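Local coordinates for protein transcriptional regulator, MerR-family (Cupriavidus metallidurans CH34, PDB 5GPE) that acts as a lead(II)-responsive MerR-family regulator of transcription, selectively recognising the metal and probably binding DNA as a dimer, at the interface of chains A and B. Sequence-based numbering; all coordinates share one arbitrary frame. Chains: chain A/B, Transcriptional regulator, MerR-family.

Contact 1: the interface of chains A and B. Residues chain A 56-58, 88, 92; chain B 102, 105-106.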
loop_
_atom_site.group_PDB
_atom_site.type_symbol
_atom_site.label_atom_id
_atom_site.label_comp_id
_atom_site.label_asym_id
_atom_site.label_seq_id
_atom_site.Cartn_x
_atom_site.Cartn_y
_atom_site.Cartn_z
ATOM N N ALA A 56 -4.664 -3.636 13.889
ATOM C CA ALA A 56 -4.152 -5.002 13.651
ATOM C C ALA A 56 -5.061 -5.861 12.762
ATOM O O ALA A 56 -4.619 -6.862 12.233
ATOM C CB ALA A 56 -3.917 -5.716 14.961
ATOM N N LYS A 57 -6.334 -5.483 12.638
ATOM C CA LYS A 57 -7.249 -6.096 11.669
ATOM C C LYS A 57 -7.364 -5.275 10.377
ATOM O O LYS A 57 -8.383 -5.345 9.682
ATOM C CB LYS A 57 -8.612 -6.346 12.317
ATOM C CG LYS A 57 -8.525 -7.427 13.398
ATOM C CD LYS A 57 -9.777 -7.529 14.228
ATOM C CE LYS A 57 -9.543 -8.317 15.511
ATOM N NZ LYS A 57 -9.141 -9.734 15.264
ATOM N N ASP A 58 -6.332 -4.491 10.069
ATOM C CA ASP A 58 -6.196 -3.776 8.777
ATOM C C ASP A 58 -7.166 -2.593 8.622
ATOM O O ASP A 58 -7.344 -2.072 7.531
ATOM C CB ASP A 58 -6.380 -4.768 7.606
ATOM C CG ASP A 58 -5.907 -4.222 6.270
ATOM O OD1 ASP A 58 -4.763 -3.749 6.203
ATOM O OD2 ASP A 58 -6.697 -4.279 5.275
ATOM N N HIS A 88 -14.930 -4.779 4.123
ATOM C CA HIS A 88 -13.498 -4.986 4.251
ATOM C C HIS A 88 -13.088 -6.371 3.753
ATOM O O HIS A 88 -12.092 -6.514 3.057
ATOM C CB HIS A 88 -13.020 -4.793 5.705
ATOM C CG HIS A 88 -11.595 -4.389 5.787
ATOM N ND1 HIS A 88 -11.213 -3.096 6.066
ATOM C CD2 HIS A 88 -10.459 -5.073 5.530
ATOM C CE1 HIS A 88 -9.900 -3.007 6.009
ATOM N NE2 HIS A 88 -9.417 -4.197 5.699
ATOM N N VAL A 92 -10.478 -7.303 0.640
ATOM C CA VAL A 92 -9.349 -8.198 0.787
ATOM C C VAL A 92 -9.397 -9.338 -0.245
ATOM O O VAL A 92 -8.366 -9.722 -0.797
ATOM C CB VAL A 92 -9.262 -8.753 2.232
ATOM C CG1 VAL A 92 -8.222 -9.854 2.347
ATOM C CG2 VAL A 92 -8.901 -7.626 3.190
ATOM N N LEU B 102 -5.571 -12.584 7.118
ATOM C CA LEU B 102 -6.413 -11.434 7.465
ATOM C C LEU B 102 -7.877 -11.704 7.123
ATOM O O LEU B 102 -8.767 -11.435 7.931
ATOM C CB LEU B 102 -5.921 -10.161 6.786
ATOM C CG LEU B 102 -6.802 -8.917 6.909
ATOM C CD1 LEU B 102 -6.918 -8.487 8.376
ATOM C CD2 LEU B 102 -6.246 -7.794 6.043
ATOM N N GLU B 105 -9.345 -14.019 9.658
ATOM C CA GLU B 105 -9.513 -13.238 10.900
ATOM C C GLU B 105 -10.791 -12.365 10.865
ATOM O O GLU B 105 -11.563 -12.316 11.818
ATOM C CB GLU B 105 -8.296 -12.335 11.117
ATOM C CG GLU B 105 -7.899 -12.164 12.554
ATOM C CD GLU B 105 -6.816 -11.117 12.763
ATOM O OE1 GLU B 105 -5.924 -10.970 11.897
ATOM O OE2 GLU B 105 -6.862 -10.450 13.814
ATOM N N LEU B 106 -10.986 -11.674 9.751
ATOM C CA LEU B 106 -12.155 -10.814 9.570
ATOM C C LEU B 106 -13.453 -11.620 9.478
ATOM O O LEU B 106 -14.476 -11.187 9.982
ATOM C CB LEU B 106 -11.985 -9.924 8.334
ATOM C CG LEU B 106 -10.904 -8.848 8.428
ATOM C CD1 LEU B 106 -10.669 -8.199 7.066
ATOM C CD2 LEU B 106 -11.254 -7.770 9.435
HETATM O O HOH W 1 -11.002 -11.462 14.467
#
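B:Leu102 and B:Leu106 reach from the long helix of one subunit into a surface formed by two parts of the other. The tip of B:Leu102 meets A:Asp58 nearly at a right angle. Its methyl CD2 lies 3.4 Å from A:Asp58 CB. CD2 of B:Leu102 is also 3.9 Å from CG2 of A:Val92. CD1, the other branch, faces the A:Lys57 backbone. B:Leu106 splits in a similar way. Its CD1 rests 3.5 Å from ring carbon CD2 of A:His88, and its CD2 turns towards the carbonyl O of A:Lys57.

CB of A:Asp58 makes the nearest contact, but the carboxylate also lies against the B:Leu102 methyl. CG anti to the backbone N (chi1 -165°) brings the carboxylate to A:His88. The imidazole NE2 of A:His88 donates to carboxylate oxygen OD2 of A:Asp58 at 2.8 Å, in the ring plane and 162° at H. This bond should help fix the ring beside B:Leu106.

At the rim, the side-chain amine nitrogen NZ of A:Lys57 makes a salt bridge of 2.8 Å to carboxylate oxygen OE2 of B:Glu105. The two side chains cross almost perpendicularly, and NZ meets the anti side of OE2, 23° out of the carboxylate plane. Water 1 links NZ to the backbone O of B:Glu105.

The patch ties the loop after helix 42-56 and helix 79-111 of one subunit to helix 79-111 of the other. It could help pass movement between metal-binding and DNA-binding regions.

Contact 2: the interface of chains A and B. Residues chain A 117-119; chain B 76-78.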
loop_
_atom_site.group_PDB
_atom_site.type_symbol
_atom_site.label_atom_id
_atom_site.label_comp_id
_atom_site.label_asym_id
_atom_site.label_seq_id
_atom_site.Cartn_x
_atom_site.Cartn_y
_atom_site.Cartn_z
ATOM N N ARG A 117 23.414 -13.922 -19.657
ATOM C CA ARG A 117 23.246 -12.889 -20.700
ATOM C C ARG A 117 23.729 -11.512 -20.268
ATOM O O ARG A 117 23.978 -11.252 -19.093
ATOM C CB ARG A 117 21.771 -12.721 -21.053
ATOM C CG ARG A 117 21.180 -13.868 -21.816
ATOM C CD ARG A 117 19.795 -13.492 -22.293
ATOM N NE ARG A 117 18.927 -14.654 -22.356
ATOM C CZ ARG A 117 17.692 -14.654 -22.839
ATOM N NH1 ARG A 117 17.151 -13.542 -23.325
ATOM N NH2 ARG A 117 16.996 -15.784 -22.839
ATOM N N THR A 118 23.811 -10.618 -21.247
ATOM C CA THR A 118 24.103 -9.216 -21.009
ATOM C C THR A 118 22.802 -8.434 -20.954
ATOM O O THR A 118 21.758 -8.905 -21.424
ATOM C CB THR A 118 24.967 -8.629 -22.126
ATOM O OG1 THR A 118 24.246 -8.688 -23.356
ATOM C CG2 THR A 118 26.278 -9.406 -22.275
ATOM N N SER A 119 22.887 -7.226 -20.414
ATOM C CA SER A 119 21.778 -6.279 -20.379
ATOM C C SER A 119 21.179 -6.038 -21.774
ATOM O O SER A 119 19.955 -5.990 -21.924
ATOM C CB SER A 119 22.228 -4.957 -19.753
ATOM O OG SER A 119 21.271 -3.926 -19.958
ATOM N N LEU B 76 26.869 -4.853 -19.306
ATOM C CA LEU B 76 26.840 -5.586 -18.020
ATOM C C LEU B 76 26.075 -6.887 -18.108
ATOM O O LEU B 76 25.135 -7.016 -18.884
ATOM C CB LEU B 76 26.212 -4.730 -16.900
ATOM C CG LEU B 76 26.913 -3.413 -16.530
ATOM C CD1 LEU B 76 26.111 -2.597 -15.511
ATOM C CD2 LEU B 76 28.323 -3.647 -16.027
ATOM N N GLY B 77 26.433 -7.823 -17.240
ATOM C CA GLY B 77 25.597 -8.989 -16.981
ATOM C C GLY B 77 24.230 -8.531 -16.481
ATOM O O GLY B 77 24.103 -7.516 -15.779
ATOM N N CYS B 78 23.183 -9.253 -16.870
ATOM C CA CYS B 78 21.796 -8.924 -16.449
ATOM C C CYS B 78 21.254 -9.806 -15.310
ATOM O O CYS B 78 20.045 -9.754 -14.993
ATOM C CB CYS B 78 20.866 -8.970 -17.656
ATOM S SG CYS B 78 20.498 -10.605 -18.295
#
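A:Ser119 and B:Leu76 meet through their backbones. The amide N of A:Ser119 donates to the carbonyl O of B:Leu76 at 2.7 Å. The A:Ser119 N lies nearly in line with the C=O bond of B:Leu76 (174° at the oxygen). A second bond runs the other way. The amide N of B:Cys78 donates to the carbonyl O of A:Arg117 at 3.1 Å. This donor comes in at a bent angle of 141° and is tilted from the carbonyl plane. Together the bonds form a short antiparallel bridge that pairs A:Thr118 with B:Gly77.

Side chains add modest packing around this bridge. The side-chain sulfur SG of B:Cys78 lies 3.7 Å from CB of A:Arg117. CB of the same cysteine sits 3.9 Å from CA of A:Ser119. SG occupies the position between its backbone N and carbonyl carbon (chi1 72°), which lays it beside A:Arg117 and the carbonyl O of that residue. The arginine touches with its first carbon and extends its chain away. The contact therefore depends mainly on backbone shape.

Further out, the secondary structure sets these segments. B:Cys78 directly precedes helix 79-111, and A:Ser119 begins the 3-10 helix 119-121. The bridge thus clips the start of one subunit's long helix to the loop that follows the same helix in its partner. It also places B:Cys78 next to the partner's metal-binding loop.

Contact 3: the interface of chains A and B. Residues chain A 113, 122, 124-125; chain B 78, 81-82, 85.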
loop_
_atom_site.group_PDB
_atom_site.type_symbol
_atom_site.label_atom_id
_atom_site.label_comp_id
_atom_site.label_asym_id
_atom_site.label_seq_id
_atom_site.Cartn_x
_atom_site.Cartn_y
_atom_site.Cartn_z
ATOM N N CYS A 113 13.975 -14.615 -19.308
ATOM C CA CYS A 113 15.447 -14.551 -19.296
ATOM C C CYS A 113 16.092 -15.682 -18.512
ATOM O O CYS A 113 15.522 -16.184 -17.574
ATOM C CB CYS A 113 15.934 -13.238 -18.686
ATOM S SG CYS A 113 17.609 -12.774 -19.173
ATOM N N CYS A 122 19.021 -9.010 -22.450
ATOM C CA CYS A 122 18.135 -9.400 -21.347
ATOM C C CYS A 122 16.654 -9.489 -21.759
ATOM O O CYS A 122 16.081 -8.527 -22.249
ATOM C CB CYS A 122 18.298 -8.426 -20.170
ATOM S SG CYS A 122 17.183 -8.746 -18.808
ATOM N N ILE A 124 14.005 -9.841 -19.924
ATOM C CA ILE A 124 13.157 -9.021 -19.071
ATOM C C ILE A 124 13.169 -7.551 -19.517
ATOM O O ILE A 124 12.106 -6.968 -19.753
ATOM C CB ILE A 124 13.532 -9.152 -17.582
ATOM C CG1 ILE A 124 13.217 -10.574 -17.098
ATOM C CG2 ILE A 124 12.770 -8.138 -16.731
ATOM C CD1 ILE A 124 13.935 -10.963 -15.816
ATOM N N LEU A 125 14.362 -6.977 -19.657
ATOM C CA LEU A 125 14.511 -5.593 -20.138
ATOM C C LEU A 125 13.925 -5.417 -21.540
ATOM O O LEU A 125 13.272 -4.414 -21.813
ATOM C CB LEU A 125 15.979 -5.133 -20.128
ATOM C CG LEU A 125 16.630 -5.014 -18.743
ATOM C CD1 LEU A 125 18.095 -4.627 -18.915
ATOM C CD2 LEU A 125 15.898 -4.022 -17.838
ATOM N N CYS B 78 23.183 -9.253 -16.870
ATOM C CA CYS B 78 21.796 -8.924 -16.449
ATOM C C CYS B 78 21.254 -9.806 -15.310
ATOM O O CYS B 78 20.045 -9.754 -14.993
ATOM C CB CYS B 78 20.866 -8.970 -17.656
ATOM S SG CYS B 78 20.498 -10.605 -18.295
ATOM N N VAL B 81 18.916 -8.234 -12.742
ATOM C CA VAL B 81 17.523 -8.071 -13.193
ATOM C C VAL B 81 16.662 -9.267 -12.791
ATOM O O VAL B 81 15.552 -9.104 -12.242
ATOM C CB VAL B 81 17.423 -7.874 -14.738
ATOM C CG1 VAL B 81 15.974 -7.788 -15.174
ATOM C CG2 VAL B 81 18.155 -6.615 -15.133
ATOM N N ASN B 82 17.179 -10.472 -13.033
ATOM C CA ASN B 82 16.527 -11.723 -12.581
ATOM C C ASN B 82 16.299 -11.725 -11.061
ATOM O O ASN B 82 15.219 -12.100 -10.585
ATOM C CB ASN B 82 17.349 -12.977 -12.960
ATOM C CG ASN B 82 17.418 -13.207 -14.469
ATOM O OD1 ASN B 82 16.455 -12.962 -15.185
ATOM N ND2 ASN B 82 18.545 -13.729 -14.943
ATOM N N VAL B 85 13.392 -9.325 -9.998
ATOM C CA VAL B 85 12.094 -9.936 -10.245
ATOM C C VAL B 85 11.821 -11.099 -9.273
ATOM O O VAL B 85 10.700 -11.244 -8.783
ATOM C CB VAL B 85 11.948 -10.400 -11.706
ATOM C CG1 VAL B 85 10.642 -11.155 -11.920
ATOM C CG2 VAL B 85 12.017 -9.195 -12.626
#
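A:Ile124 and B:Val81 form the close apolar part of the contact. The two side chains run alongside each other, pointing opposite ways. CG2 of A:Ile124 lies 3.6 Å from CG1 of B:Val81. On the other branch, CD1 of A:Ile124 is 3.8 Å from CG1 of B:Val81. It also reaches the polar edge of the patch, where CD1 of A:Ile124 lies 3.3 Å from the amide oxygen OD1 of B:Asn82.

Beside this packing, three cysteine sulfurs gather from both chains. SG of B:Cys78 is 3.7 Å from SG of A:Cys113 and 3.8 Å from SG of A:Cys122. A:Cys113 and A:Cys122 bind lead(II), and the grouping suggests that B:Cys78 completes a three-sulfur site. SG of A:Cys122 stands anti to its backbone N (chi1 176°). There it accepts a hydrogen bond from the amide N of A:Leu125 at 3.4 Å, with 178° at H. This straight bond should help orient the sulfur and may stabilise negative charge on it.

The margin is looser. CD1 of A:Ile124 comes to 4.1 Å from CG2 of B:Val85. A:Leu125 is equally marginal, with its CG 4.2 Å from CG2 of B:Val81.

The metal-binding loop and short helix 123-128 of one chain thus lie over the first turns of the partner's helix 79-111.

Contacts 2 and 3 are neighbours, with the centres of their C-alpha atoms about 8 Å apart. B:Cys78 belongs to both and joins the bridge to the metal site. Contact 1 is about 42 Å from contact 2 and 35 Å from contact 3, measured between C-alpha centres. These copies lie at opposite ends of the dimer. Two-fold symmetry repeats every contact with the chains exchanged, so the twin of contact 1 belongs to the same end as contacts 2 and 3. Helix 79-111 takes part in contacts 1 and 3 and begins just after contact 2. Lead binding could therefore be relayed to the DNA-binding part within that end.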